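Local coordinates for putative sugar binding protein (Bacteroides vulgatus ATCC 8482, PDB 3KEZ) that probably binds sugars as a calcium-containing SusD-family protein of the outer membrane, serving nutrient uptake, at residues G52-Q56 against R389-A394; G77-W82 against L440-E446; H81-Y86 against D129-F134; S185-N189 against K228-A232; M284-C288 against K421-N425. All coordinates share one frame; numbering follows the deposited sequence. Where two conformers were deposited one is given.

Interaction 1 of 5, residues G52-Q56 against R389-A394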
# COMPACT_ATOMS: atom_id res chain seq x y z
N GLY A 52 -11.03 -6.70 -4.05
CA GLY A 52 -11.96 -5.66 -4.47
C GLY A 52 -12.85 -6.02 -5.65
O GLY A 52 -13.15 -7.20 -5.91
N ASP A 53 -13.27 -4.97 -6.35
CA ASP A 53 -14.14 -5.05 -7.51
C ASP A 53 -13.49 -4.72 -8.87
O ASP A 53 -14.15 -4.90 -9.90
CB ASP A 53 -15.40 -4.17 -7.31
CG ASP A 53 -15.08 -2.72 -7.00
OD1 ASP A 53 -13.94 -2.42 -6.61
OD2 ASP A 53 -16.01 -1.88 -7.07
N ASP A 54 -12.23 -4.26 -8.86
CA ASP A 54 -11.59 -3.68 -10.05
C ASP A 54 -10.52 -4.57 -10.68
O ASP A 54 -10.20 -4.43 -11.86
CB ASP A 54 -11.05 -2.30 -9.76
CG ASP A 54 -12.13 -1.26 -9.54
OD1 ASP A 54 -13.29 -1.50 -9.94
OD2 ASP A 54 -11.79 -0.14 -9.04
N MSE A 55 -10.08 -5.57 -9.91
CA MSE A 55 -9.17 -6.62 -10.36
C MSE A 55 -9.63 -7.97 -9.83
O MSE A 55 -10.36 -8.04 -8.84
CB MSE A 55 -7.71 -6.34 -9.92
CG MSE A 55 -7.20 -5.00 -10.46
SE MSE A 55 -5.30 -4.89 -10.35
CE MSE A 55 -4.95 -6.27 -11.61
N GLN A 56 -9.20 -9.03 -10.51
CA GLN A 56 -9.59 -10.38 -10.14
C GLN A 56 -8.45 -11.32 -10.45
O GLN A 56 -7.59 -10.97 -11.25
CB GLN A 56 -10.82 -10.80 -10.95
CG GLN A 56 -10.67 -10.67 -12.46
CD GLN A 56 -11.84 -11.23 -13.16
OE1 GLN A 56 -12.78 -10.51 -13.49
NE2 GLN A 56 -11.83 -12.53 -13.37
N ARG A 389 -9.64 5.07 -7.65
CA ARG A 389 -9.57 3.70 -8.16
C ARG A 389 -8.93 3.62 -9.57
O ARG A 389 -8.25 2.65 -9.88
CB ARG A 389 -10.95 3.04 -8.14
CG ARG A 389 -11.88 3.52 -9.23
CD ARG A 389 -13.32 3.38 -8.86
NE ARG A 389 -13.74 2.02 -9.11
CZ ARG A 389 -15.00 1.61 -9.20
NH1 ARG A 389 -16.01 2.46 -9.06
NH2 ARG A 389 -15.25 0.34 -9.42
N LYS A 390 -9.13 4.64 -10.39
CA LYS A 390 -8.48 4.70 -11.70
C LYS A 390 -7.02 4.92 -11.52
O LYS A 390 -6.21 4.23 -12.16
CB LYS A 390 -9.08 5.78 -12.60
CG LYS A 390 -10.58 5.59 -12.90
CD LYS A 390 -11.14 6.78 -13.75
CE LYS A 390 -12.64 6.69 -13.85
NZ LYS A 390 -13.19 7.96 -14.34
N GLU A 391 -6.65 5.81 -10.60
CA GLU A 391 -5.24 6.12 -10.38
C GLU A 391 -4.43 5.00 -9.72
O GLU A 391 -3.28 4.78 -10.08
CB GLU A 391 -5.10 7.41 -9.56
CG GLU A 391 -3.68 7.87 -9.46
CD GLU A 391 -3.09 8.17 -10.83
OE1 GLU A 391 -3.76 8.90 -11.61
OE2 GLU A 391 -1.97 7.69 -11.12
N LEU A 392 -5.02 4.27 -8.77
CA LEU A 392 -4.26 3.37 -7.92
C LEU A 392 -4.51 1.87 -8.17
O LEU A 392 -4.10 1.04 -7.39
CB LEU A 392 -4.51 3.72 -6.45
CG LEU A 392 -4.08 5.15 -6.01
CD1 LEU A 392 -4.26 5.30 -4.48
CD2 LEU A 392 -2.62 5.42 -6.37
N VAL A 393 -5.18 1.55 -9.27
CA VAL A 393 -5.38 0.17 -9.69
C VAL A 393 -4.02 -0.60 -9.72
O VAL A 393 -2.99 -0.09 -10.25
CB VAL A 393 -6.17 0.09 -11.01
CG1 VAL A 393 -5.41 0.74 -12.17
CG2 VAL A 393 -6.58 -1.34 -11.29
N ALA A 394 -4.03 -1.78 -9.07
CA ALA A 394 -2.86 -2.72 -8.98
C ALA A 394 -1.77 -2.27 -7.99
O ALA A 394 -0.68 -2.87 -7.95
CB ALA A 394 -2.27 -3.05 -10.38
O HOH W 1 -9.00 0.14 -8.63
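The side chain of Arg389, with CG lodged between its backbone N and carbonyl carbon (chi1 75°) and its chain bent at chi3, turns its guanidinium edge toward Asp54, whose CG lies beside its own backbone N (chi1 -70°). The result is a textbook side-on salt bridge, joining the last turns of helix 381-392 to the loop that leads into strand 55-57 of the SusD fold. Arg389 NE reaches Asp54 OD2 at 2.9 Å and NH2 reaches OD1 at 2.7 Å. Both oxygens use their syn lone pairs, and the two flat groups are nearly coplanar. Asp53 adds charge alone, its OD2 standing 3.3 Å from Arg389 NH2 but well out of the guanidinium plane; its OD1 is paired with Arg398. A leucine in place of Arg389 would probably leave the buried Asp54 carboxylate without its countercharge and free to turn. One water donates to both Asp54 OD2 and Arg389 O, tying the carboxylate to the helix backbone. Beyond this polar cluster the contact becomes apolar: Met55, a selenomethionine, crosses Val393 with its CG 3.8 Å from CG2, and its SE lies 3.5 Å from Ala394 CB.

Interaction 2 of 5, residues G77-W82 against L440-E446. With EDO (1,2-ethanediol), chain H.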
# COMPACT_ATOMS: atom_id res chain seq x y z
N GLY A 77 -5.03 -20.86 5.81
CA GLY A 77 -4.73 -19.47 5.53
C GLY A 77 -3.24 -19.21 5.50
O GLY A 77 -2.47 -19.89 6.20
N PRO A 78 -2.82 -18.19 4.72
CA PRO A 78 -1.39 -17.90 4.62
C PRO A 78 -0.80 -17.39 5.92
O PRO A 78 -1.51 -16.78 6.74
CB PRO A 78 -1.35 -16.77 3.59
CG PRO A 78 -2.60 -16.08 3.75
CD PRO A 78 -3.63 -17.15 4.06
N SER A 79 0.50 -17.60 6.10
CA SER A 79 1.21 -17.07 7.27
C SER A 79 2.22 -15.96 6.99
O SER A 79 2.69 -15.35 7.93
CB SER A 79 1.92 -18.19 8.04
OG SER A 79 2.92 -18.77 7.23
N SER A 80 2.55 -15.71 5.72
CA SER A 80 3.62 -14.79 5.33
C SER A 80 3.37 -13.33 5.74
O SER A 80 4.28 -12.65 6.12
CB SER A 80 3.81 -14.83 3.81
OG SER A 80 2.52 -14.86 3.14
N HIS A 81 2.12 -12.88 5.60
CA HIS A 81 1.79 -11.51 5.94
C HIS A 81 2.17 -11.30 7.40
O HIS A 81 2.85 -10.35 7.72
CB HIS A 81 0.30 -11.21 5.76
CG HIS A 81 -0.27 -11.69 4.45
ND1 HIS A 81 -0.54 -13.02 4.18
CD2 HIS A 81 -0.66 -11.00 3.35
CE1 HIS A 81 -1.06 -13.12 2.97
NE2 HIS A 81 -1.14 -11.91 2.45
N TRP A 82 1.70 -12.21 8.25
CA TRP A 82 1.97 -12.16 9.68
C TRP A 82 3.47 -12.20 10.03
O TRP A 82 4.01 -11.27 10.70
CB TRP A 82 1.19 -13.33 10.31
CG TRP A 82 1.19 -13.36 11.79
CD1 TRP A 82 2.08 -13.98 12.59
CD2 TRP A 82 0.21 -12.75 12.66
NE1 TRP A 82 1.74 -13.80 13.92
CE2 TRP A 82 0.59 -13.04 13.98
CE3 TRP A 82 -0.92 -11.95 12.44
CZ2 TRP A 82 -0.15 -12.58 15.10
CZ3 TRP A 82 -1.67 -11.52 13.54
CH2 TRP A 82 -1.26 -11.84 14.86
N LEU A 440 -8.06 -11.77 6.80
CA LEU A 440 -7.40 -13.09 6.80
C LEU A 440 -7.59 -13.70 8.20
O LEU A 440 -7.63 -12.98 9.21
CB LEU A 440 -5.90 -13.03 6.41
CG LEU A 440 -5.49 -12.73 4.96
CD1 LEU A 440 -3.96 -12.73 4.77
CD2 LEU A 440 -6.10 -13.71 3.97
N PRO A 441 -7.73 -15.03 8.25
CA PRO A 441 -7.73 -15.63 9.57
C PRO A 441 -6.34 -15.55 10.20
O PRO A 441 -5.32 -15.43 9.47
CB PRO A 441 -8.16 -17.07 9.29
CG PRO A 441 -7.64 -17.35 7.87
CD PRO A 441 -7.62 -16.03 7.16
N ILE A 442 -6.28 -15.62 11.52
CA ILE A 442 -4.98 -15.66 12.22
C ILE A 442 -4.29 -16.95 11.78
O ILE A 442 -4.95 -17.98 11.70
CB ILE A 442 -5.11 -15.56 13.75
CG1 ILE A 442 -5.81 -14.27 14.18
CG2 ILE A 442 -3.73 -15.60 14.41
CD1 ILE A 442 -5.13 -12.95 13.72
N PRO A 443 -2.99 -16.89 11.40
CA PRO A 443 -2.41 -18.13 10.89
C PRO A 443 -2.33 -19.23 11.93
O PRO A 443 -2.03 -18.96 13.10
CB PRO A 443 -1.00 -17.74 10.46
CG PRO A 443 -0.96 -16.25 10.46
CD PRO A 443 -2.20 -15.71 11.02
N LYS A 444 -2.56 -20.46 11.50
CA LYS A 444 -2.57 -21.63 12.39
C LYS A 444 -1.32 -21.72 13.25
O LYS A 444 -1.40 -22.10 14.44
CB LYS A 444 -2.75 -22.94 11.60
CG LYS A 444 -3.01 -24.19 12.47
CD LYS A 444 -3.48 -25.38 11.63
CE LYS A 444 -3.95 -26.53 12.53
NZ LYS A 444 -2.99 -26.77 13.64
N LYS A 445 -0.18 -21.39 12.66
CA LYS A 445 1.08 -21.54 13.38
C LYS A 445 1.08 -20.63 14.60
O LYS A 445 1.55 -21.03 15.68
CB LYS A 445 2.29 -21.28 12.48
CG LYS A 445 2.72 -19.84 12.33
CD LYS A 445 3.62 -19.61 11.10
CE LYS A 445 4.97 -20.29 11.22
NZ LYS A 445 5.71 -20.24 9.92
N GLU A 446 0.48 -19.46 14.46
CA GLU A 446 0.35 -18.52 15.57
C GLU A 446 -0.66 -19.02 16.58
O GLU A 446 -0.37 -18.98 17.78
CB GLU A 446 -0.05 -17.12 15.09
CG GLU A 446 -0.16 -16.10 16.22
CD GLU A 446 1.17 -15.73 16.85
OE1 GLU A 446 2.21 -15.95 16.18
OE2 GLU A 446 1.17 -15.22 18.00
C1 EDO H . 3.08 -11.84 17.71
O1 EDO H . 3.05 -13.01 18.53
C2 EDO H . 4.45 -11.81 17.07
O2 EDO H . 4.57 -12.90 16.15
O HOH W 2 -2.74 -21.29 8.73
O HOH W 3 -4.19 -17.06 7.41
O HOH W 4 5.20 -17.80 7.76
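The start of helix 80-96 packs against a proline-rich segment that leads into helix 444-449, with Pro443 at the N-cap position. Trp82 gives the largest share of the contact: its CB lies 3.6 Å from Pro443 CG, Pro443 CD sits over one face of the indole, and CZ3 meets Ile442 CD1. A chi1 of -173° carries the indole across Pro443 toward Glu446, where NE1 makes a weak, bent bond to Glu446 OE1 (3.2 Å, 140°). An alanine in place of Trp82 would probably open a gap beside Pro443 and Ile442 and deprive OE1 of this donor. Glu446 OE2 is held by Asn450 and by a 1,2-ethanediol, probably from the crystallisation liquor. At the other end Leu440 CD1 stands over the face of the His81 imidazole, 3.5 Å from its centroid, in a CH-pi contact. Waters bridge Gly77 O to Lys444 N and Pro78 O to Pro441 O. The N-H groups of Leu440 and Ile442 are used by Ile133 and Gln455, and the two segments meet mainly through carbon, with waters and one weak bond as polar links.

Interaction 3 of 5, residues H81-Y86 against D129-F134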
# COMPACT_ATOMS: atom_id res chain seq x y z
N HIS A 81 2.12 -12.88 5.60
CA HIS A 81 1.79 -11.51 5.94
C HIS A 81 2.17 -11.30 7.40
O HIS A 81 2.85 -10.35 7.72
CB HIS A 81 0.30 -11.21 5.76
CG HIS A 81 -0.27 -11.69 4.45
ND1 HIS A 81 -0.54 -13.02 4.18
CD2 HIS A 81 -0.66 -11.00 3.35
CE1 HIS A 81 -1.06 -13.12 2.97
NE2 HIS A 81 -1.14 -11.91 2.45
N TRP A 82 1.70 -12.21 8.25
CA TRP A 82 1.97 -12.16 9.68
C TRP A 82 3.47 -12.20 10.03
O TRP A 82 4.01 -11.27 10.70
CB TRP A 82 1.19 -13.33 10.31
CG TRP A 82 1.19 -13.36 11.79
CD1 TRP A 82 2.08 -13.98 12.59
CD2 TRP A 82 0.21 -12.75 12.66
NE1 TRP A 82 1.74 -13.80 13.92
CE2 TRP A 82 0.59 -13.04 13.98
CE3 TRP A 82 -0.92 -11.95 12.44
CZ2 TRP A 82 -0.15 -12.58 15.10
CZ3 TRP A 82 -1.67 -11.52 13.54
CH2 TRP A 82 -1.26 -11.84 14.86
N SER A 83 4.14 -13.25 9.53
CA SER A 83 5.56 -13.50 9.84
C SER A 83 6.48 -12.41 9.32
O SER A 83 7.33 -11.95 10.05
CB SER A 83 6.03 -14.90 9.38
OG SER A 83 5.48 -15.31 8.14
N TYR A 84 6.27 -11.97 8.07
CA TYR A 84 7.12 -10.96 7.48
C TYR A 84 6.96 -9.60 8.17
O TYR A 84 7.95 -8.95 8.52
CB TYR A 84 6.86 -10.84 5.96
CG TYR A 84 7.70 -11.80 5.15
CD1 TYR A 84 7.42 -13.15 5.16
CD2 TYR A 84 8.80 -11.34 4.39
CE1 TYR A 84 8.19 -14.04 4.45
CE2 TYR A 84 9.61 -12.25 3.68
CZ TYR A 84 9.27 -13.60 3.70
OH TYR A 84 10.03 -14.54 3.01
N LEU A 85 5.72 -9.20 8.43
CA LEU A 85 5.49 -7.91 9.10
C LEU A 85 6.04 -7.91 10.54
O LEU A 85 6.64 -6.91 10.98
CB LEU A 85 4.02 -7.50 8.99
CG LEU A 85 3.68 -7.13 7.54
CD1 LEU A 85 2.21 -7.07 7.29
CD2 LEU A 85 4.40 -5.85 7.07
N TYR A 86 5.88 -9.01 11.28
CA TYR A 86 6.40 -9.07 12.63
C TYR A 86 7.92 -9.17 12.64
O TYR A 86 8.58 -8.63 13.54
CB TYR A 86 5.74 -10.19 13.47
CG TYR A 86 4.46 -9.68 14.12
CD1 TYR A 86 4.49 -8.63 15.06
CD2 TYR A 86 3.22 -10.19 13.74
CE1 TYR A 86 3.34 -8.13 15.61
CE2 TYR A 86 2.06 -9.71 14.29
CZ TYR A 86 2.11 -8.68 15.22
OH TYR A 86 0.94 -8.25 15.77
N ASP A 129 -0.36 -2.30 8.17
CA ASP A 129 -0.71 -3.41 7.30
C ASP A 129 -1.27 -4.59 8.10
O ASP A 129 -2.27 -5.19 7.71
CB ASP A 129 0.45 -3.82 6.38
CG ASP A 129 0.46 -3.06 5.08
OD1 ASP A 129 -0.64 -2.95 4.51
OD2 ASP A 129 1.53 -2.53 4.64
N LEU A 130 -0.65 -4.93 9.23
CA LEU A 130 -1.19 -6.02 10.04
C LEU A 130 -2.62 -5.65 10.48
O LEU A 130 -3.50 -6.47 10.47
CB LEU A 130 -0.32 -6.33 11.27
CG LEU A 130 0.98 -7.14 11.08
CD1 LEU A 130 1.88 -6.98 12.31
CD2 LEU A 130 0.68 -8.60 10.86
N THR A 131 -2.84 -4.40 10.85
CA THR A 131 -4.12 -4.01 11.43
C THR A 131 -5.22 -4.02 10.38
O THR A 131 -6.32 -4.48 10.64
CB THR A 131 -3.98 -2.63 12.11
OG1 THR A 131 -2.99 -2.72 13.15
CG2 THR A 131 -5.32 -2.15 12.73
N ARG A 132 -4.94 -3.55 9.17
CA ARG A 132 -5.96 -3.57 8.12
C ARG A 132 -6.22 -4.95 7.51
O ARG A 132 -7.35 -5.25 7.05
CB ARG A 132 -5.73 -2.50 7.05
CG ARG A 132 -4.51 -2.62 6.23
CD ARG A 132 -4.39 -1.38 5.35
NE ARG A 132 -3.19 -1.45 4.55
CZ ARG A 132 -2.95 -0.78 3.43
NH1 ARG A 132 -3.83 0.06 2.91
NH2 ARG A 132 -1.79 -0.99 2.80
N ILE A 133 -5.21 -5.81 7.55
CA ILE A 133 -5.33 -7.19 7.04
C ILE A 133 -6.13 -8.07 8.01
O ILE A 133 -6.98 -8.84 7.55
CB ILE A 133 -3.95 -7.83 6.69
CG1 ILE A 133 -3.32 -7.15 5.48
CG2 ILE A 133 -4.06 -9.40 6.41
CD1 ILE A 133 -1.80 -7.47 5.32
N PHE A 134 -5.86 -7.95 9.31
CA PHE A 134 -6.37 -8.90 10.30
C PHE A 134 -7.47 -8.36 11.24
O PHE A 134 -8.01 -9.13 12.02
CB PHE A 134 -5.22 -9.49 11.14
CG PHE A 134 -4.25 -10.36 10.35
CD1 PHE A 134 -4.58 -11.66 10.02
CD2 PHE A 134 -3.04 -9.84 9.90
CE1 PHE A 134 -3.71 -12.45 9.26
CE2 PHE A 134 -2.14 -10.64 9.17
CZ PHE A 134 -2.48 -11.91 8.83
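Aromatic contacts come first where helix 81-86 meets helix 129-134, two nearly antiparallel segments whose axes cross at -164° and approach to 10.5 Å. This antiparallel helix pairing fits the helical bundle of a SusD-like, TPR-clan protein. Trp82 presents the edge of its six-membered ring to the face of Phe134 in a T-shaped stack, with planes at 90°; Trp82 CE3 lies 3.7 Å from Phe134 CE2. On the other side of the Phe134 ring sits Ile133 CG2. A CH-pi contact follows: Leu130 holds CG beside its backbone N (chi1 -77°), which puts CD1 over the face of Tyr86, 3.5 Å from the ring centroid, while CD2 turns toward Trp82. The hydroxyl of Tyr86 is bound to Pro149 O. Purely aliphatic packing fills the middle, where Leu85 and Leu130 lie alongside, pointing opposite ways, CB to CG at 3.7 Å, and Leu85 CD1 touches Asp129 CB. Charge stays within one helix: Arg132 grips Asp129 OD1 side-on, with NE at 3.0 Å and NH2 at 2.8 Å. Between the two segments cohesion comes from the fit of leucines and rings, whereas the buried Asp129 carboxylate is satisfied within its own helix by Arg132 and from outside by Tyr40.

Interaction 4 of 5, residues S185-N189 against K228-A232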
# COMPACT_ATOMS: atom_id res chain seq x y z
N SER A 185 14.79 12.70 6.91
CA SER A 185 15.21 13.72 5.94
C SER A 185 14.17 13.82 4.81
O SER A 185 13.53 12.81 4.49
CB SER A 185 16.54 13.32 5.31
OG SER A 185 16.84 14.22 4.26
N GLY A 186 14.00 15.02 4.25
CA GLY A 186 13.26 15.25 2.99
C GLY A 186 14.02 15.01 1.68
O GLY A 186 13.46 15.15 0.59
N ASP A 187 15.31 14.68 1.77
CA ASP A 187 16.10 14.37 0.58
C ASP A 187 15.59 13.13 -0.15
O ASP A 187 15.03 12.21 0.46
CB ASP A 187 17.58 14.16 0.94
CG ASP A 187 18.23 15.40 1.51
OD1 ASP A 187 17.59 16.46 1.54
OD2 ASP A 187 19.37 15.30 1.93
N PHE A 188 15.76 13.15 -1.47
CA PHE A 188 15.59 11.93 -2.27
C PHE A 188 16.45 10.79 -1.70
O PHE A 188 17.60 11.00 -1.30
CB PHE A 188 15.97 12.20 -3.73
CG PHE A 188 15.74 11.04 -4.64
CD1 PHE A 188 14.51 10.84 -5.20
CD2 PHE A 188 16.77 10.15 -4.90
CE1 PHE A 188 14.29 9.78 -6.05
CE2 PHE A 188 16.57 9.06 -5.73
CZ PHE A 188 15.34 8.87 -6.31
N ASN A 189 15.87 9.61 -1.58
CA ASN A 189 16.56 8.49 -0.94
C ASN A 189 16.05 7.20 -1.54
O ASN A 189 15.04 6.63 -1.12
CB ASN A 189 16.38 8.51 0.57
CG ASN A 189 17.43 7.71 1.30
OD1 ASN A 189 18.32 7.09 0.70
ND2 ASN A 189 17.31 7.69 2.63
N LYS A 228 8.86 20.93 -3.43
CA LYS A 228 10.08 21.75 -3.21
C LYS A 228 11.34 20.93 -3.44
O LYS A 228 12.36 21.44 -3.87
CB LYS A 228 10.17 22.29 -1.79
CG LYS A 228 9.25 23.44 -1.44
CD LYS A 228 9.63 24.13 -0.11
CE LYS A 228 8.50 25.08 0.34
NZ LYS A 228 9.00 26.44 0.77
N GLU A 229 11.28 19.66 -3.11
CA GLU A 229 12.40 18.75 -3.29
C GLU A 229 12.60 18.32 -4.77
O GLU A 229 13.65 17.77 -5.11
CB GLU A 229 12.23 17.56 -2.35
CG GLU A 229 13.49 16.86 -1.99
CD GLU A 229 14.48 17.77 -1.29
OE1 GLU A 229 14.03 18.74 -0.65
OE2 GLU A 229 15.70 17.50 -1.41
N GLY A 230 11.63 18.62 -5.64
CA GLY A 230 11.73 18.35 -7.08
C GLY A 230 10.93 17.17 -7.59
O GLY A 230 10.96 16.82 -8.78
N TYR A 231 10.19 16.53 -6.69
CA TYR A 231 9.24 15.53 -7.12
C TYR A 231 8.09 16.25 -7.84
O TYR A 231 7.78 17.39 -7.56
CB TYR A 231 8.70 14.74 -5.94
CG TYR A 231 9.68 13.92 -5.12
CD1 TYR A 231 10.33 14.47 -4.02
CD2 TYR A 231 9.89 12.56 -5.39
CE1 TYR A 231 11.19 13.70 -3.21
CE2 TYR A 231 10.75 11.78 -4.59
CZ TYR A 231 11.38 12.36 -3.50
OH TYR A 231 12.22 11.62 -2.71
N ALA A 232 7.49 15.60 -8.81
CA ALA A 232 6.39 16.20 -9.52
C ALA A 232 5.57 15.05 -10.06
O ALA A 232 6.10 13.99 -10.38
CB ALA A 232 6.91 17.15 -10.64
O HOH W 5 15.34 17.97 1.90
O HOH W 6 16.69 15.45 -2.83
O HOH W 7 13.11 9.24 -2.52
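Glu229, at the end of helix 212-229, leans across to Gly186 and Asp187, and its side chain can be followed outward atom by atom. CB lies 4.0 Å from Gly186 O. A chi1 of -156° swings CG away from the backbone N, and Glu229 CG comes to 3.1 Å from Gly186 O, which is also hydrogen-bonded by Trp196 NE1. The bend at chi2 then carries CD past the same oxygen and spreads the carboxylate beside the loop. OE1 receives a weak bond from a water that also donates to Asp187 OD1. OE2 accepts from a second water, at 2.7 Å, which in turn takes the backbone N-H of Phe188. Asp187 OD1 stands 3.7 Å from Glu229 OE2, a proximity of like charges that the water donating to both carboxylates is likely to ease.

The helix ends here in a Schellman motif, with Gly230 at positive phi, while the facing loop, between helices 166-183 and 195-209, contains an ST turn: Ser185 OG accepts from Asp187 N at 3.0 Å. Just past the glycine, Tyr231 points its hydroxyl at Phe188, the two side chains crossing at about a right angle, and OH lies 3.5 Å from Phe188 CD1. A third water, in the plane of the tyrosine ring, lies 2.5 Å from Tyr231 OH and accepts from Asn189 N; Asn194 ND2 adds a weak bond to the same hydroxyl.

Interaction 5 of 5, residues M284-C288 against K421-N425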
# COMPACT_ATOMS: atom_id res chain seq x y z
N MSE A 284 -3.26 -12.04 -12.37
CA MSE A 284 -4.31 -11.12 -11.97
C MSE A 284 -4.52 -10.06 -13.06
O MSE A 284 -3.55 -9.56 -13.64
CB MSE A 284 -3.99 -10.51 -10.61
CG MSE A 284 -2.67 -9.76 -10.56
SE MSE A 284 -2.12 -9.08 -8.81
CE MSE A 284 -3.18 -7.50 -8.68
N CYS A 285 -5.79 -9.77 -13.37
CA CYS A 285 -6.14 -8.82 -14.44
C CYS A 285 -7.23 -7.85 -13.96
O CYS A 285 -7.78 -8.01 -12.85
CB CYS A 285 -6.65 -9.58 -15.66
SG CYS A 285 -8.14 -10.54 -15.31
N ILE A 286 -7.56 -6.86 -14.78
CA ILE A 286 -8.66 -5.96 -14.44
C ILE A 286 -10.00 -6.68 -14.67
O ILE A 286 -10.08 -7.57 -15.49
CB ILE A 286 -8.65 -4.64 -15.22
CG1 ILE A 286 -8.93 -4.86 -16.70
CG2 ILE A 286 -7.35 -3.85 -14.97
CD1 ILE A 286 -8.88 -3.58 -17.52
N THR A 287 -11.02 -6.30 -13.91
CA THR A 287 -12.37 -6.78 -14.16
C THR A 287 -12.98 -6.04 -15.37
O THR A 287 -12.52 -4.95 -15.74
CB THR A 287 -13.27 -6.58 -12.94
OG1 THR A 287 -13.19 -5.21 -12.56
CG2 THR A 287 -12.79 -7.51 -11.74
N CYS A 288 -13.99 -6.63 -15.99
CA CYS A 288 -14.69 -5.93 -17.08
C CYS A 288 -15.30 -4.60 -16.65
O CYS A 288 -15.26 -3.61 -17.39
CB CYS A 288 -15.78 -6.81 -17.66
SG CYS A 288 -15.10 -8.25 -18.54
N LYS A 421 -12.27 -13.13 -22.29
CA LYS A 421 -12.10 -14.24 -21.34
C LYS A 421 -12.16 -13.83 -19.88
O LYS A 421 -12.07 -14.67 -18.98
CB LYS A 421 -10.79 -14.99 -21.62
CG LYS A 421 -10.81 -15.79 -22.91
CD LYS A 421 -9.47 -16.43 -23.23
CE LYS A 421 -9.50 -17.06 -24.62
NZ LYS A 421 -8.16 -17.12 -25.22
N THR A 422 -12.34 -12.54 -19.62
CA THR A 422 -12.39 -12.04 -18.27
C THR A 422 -13.81 -12.14 -17.74
O THR A 422 -14.73 -11.51 -18.26
CB THR A 422 -11.98 -10.54 -18.23
OG1 THR A 422 -10.69 -10.36 -18.82
CG2 THR A 422 -12.02 -9.98 -16.79
N LYS A 423 -14.01 -12.90 -16.68
CA LYS A 423 -15.35 -13.03 -16.11
C LYS A 423 -15.19 -13.40 -14.64
O LYS A 423 -14.24 -14.08 -14.26
CB LYS A 423 -16.19 -14.08 -16.86
CG LYS A 423 -15.70 -15.51 -16.75
CD LYS A 423 -16.69 -16.51 -17.49
CE LYS A 423 -18.15 -16.42 -16.96
NZ LYS A 423 -19.09 -17.51 -17.41
N HIS A 424 -16.13 -12.95 -13.81
CA HIS A 424 -16.08 -13.31 -12.39
C HIS A 424 -16.28 -14.82 -12.19
O HIS A 424 -16.95 -15.50 -12.97
CB HIS A 424 -17.04 -12.47 -11.56
CG HIS A 424 -16.56 -11.07 -11.34
ND1 HIS A 424 -15.53 -10.77 -10.47
CD2 HIS A 424 -16.94 -9.91 -11.91
CE1 HIS A 424 -15.31 -9.47 -10.50
NE2 HIS A 424 -16.16 -8.92 -11.36
N ASN A 425 -15.66 -15.36 -11.15
CA ASN A 425 -15.85 -16.77 -10.80
C ASN A 425 -15.64 -16.89 -9.30
O ASN A 425 -14.58 -17.28 -8.83
CB ASN A 425 -14.86 -17.66 -11.57
CG ASN A 425 -15.09 -19.12 -11.32
OD1 ASN A 425 -16.10 -19.53 -10.74
ND2 ASN A 425 -14.16 -19.93 -11.80
O HOH W 8 -9.00 -8.38 -18.13
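The chain from Cys285 to Cys288 and that from Thr422 to His424 run 79° apart, and their closest alpha carbons, those of Cys288 and Thr422, are 6.6 Å from each other. One segment holds strand 284-286 and runs into helix 288-295; the other is an irregular loop between strands 409-410 and 430-431. Thr422 is the centre of the contact. Its CG2, which chi1 sets beside the carbonyl carbon, points at the backbone of the facing chain and lies 3.4 Å from Ile286 O, with Cys288 SG the nearer of two sulfurs at 3.9 Å and Cys285 SG beyond it. The hydroxyl takes a different course: Thr422 OG1 is 2.7 Å from a water that donates to Ile286 O, and it is also bonded to Tyr312 O.

Strand 284-286 pairs antiparallel with strand 55-57, and at its end Thr287 occupies the N-cap position of the helix that follows. Its OG1 is bound chiefly to Asp53 O, with a weak capping bond to Phe290 N. The methyl of Thr287, CG2, turns to the loop and meets His424 CE1 at 3.4 Å. The imidazole is steadied from outside, since ND1 is hydrogen-bonded to Tyr68 OH, and Gln56 NE2 binds Lys423 O nearby. On the helix side, Cys288 SG approaches the loop backbone, 3.3 Å from Thr422 O and 3.9 Å from Thr422 CB.

Overall arrangement
Interactions 1, 3 and 5 are buried, interaction 2 is partly so, and interaction 4 lies at the surface. Interactions 2 and 3 share His81 and Trp82 of helix 80-96, so one helix end meets both a neighbouring helix and the C-terminal proline segment; Leu440 N bonds Ile133 O between them. Interactions 1 and 5 meet through neighbouring strands 55-57 and 284-286, with Thr287 bonded to Asp53 and Asp54. Interaction 4 stands alone, its centre about 37 Å from that of interaction 2. Chemistry varies accordingly: a buried ion pair in interaction 1, rings and leucines in interaction 3, carbon packing in interaction 2, methyl and sulfur against backbone carbonyls in interaction 5, and polar links through water beside like-charged carboxylates in interaction 4.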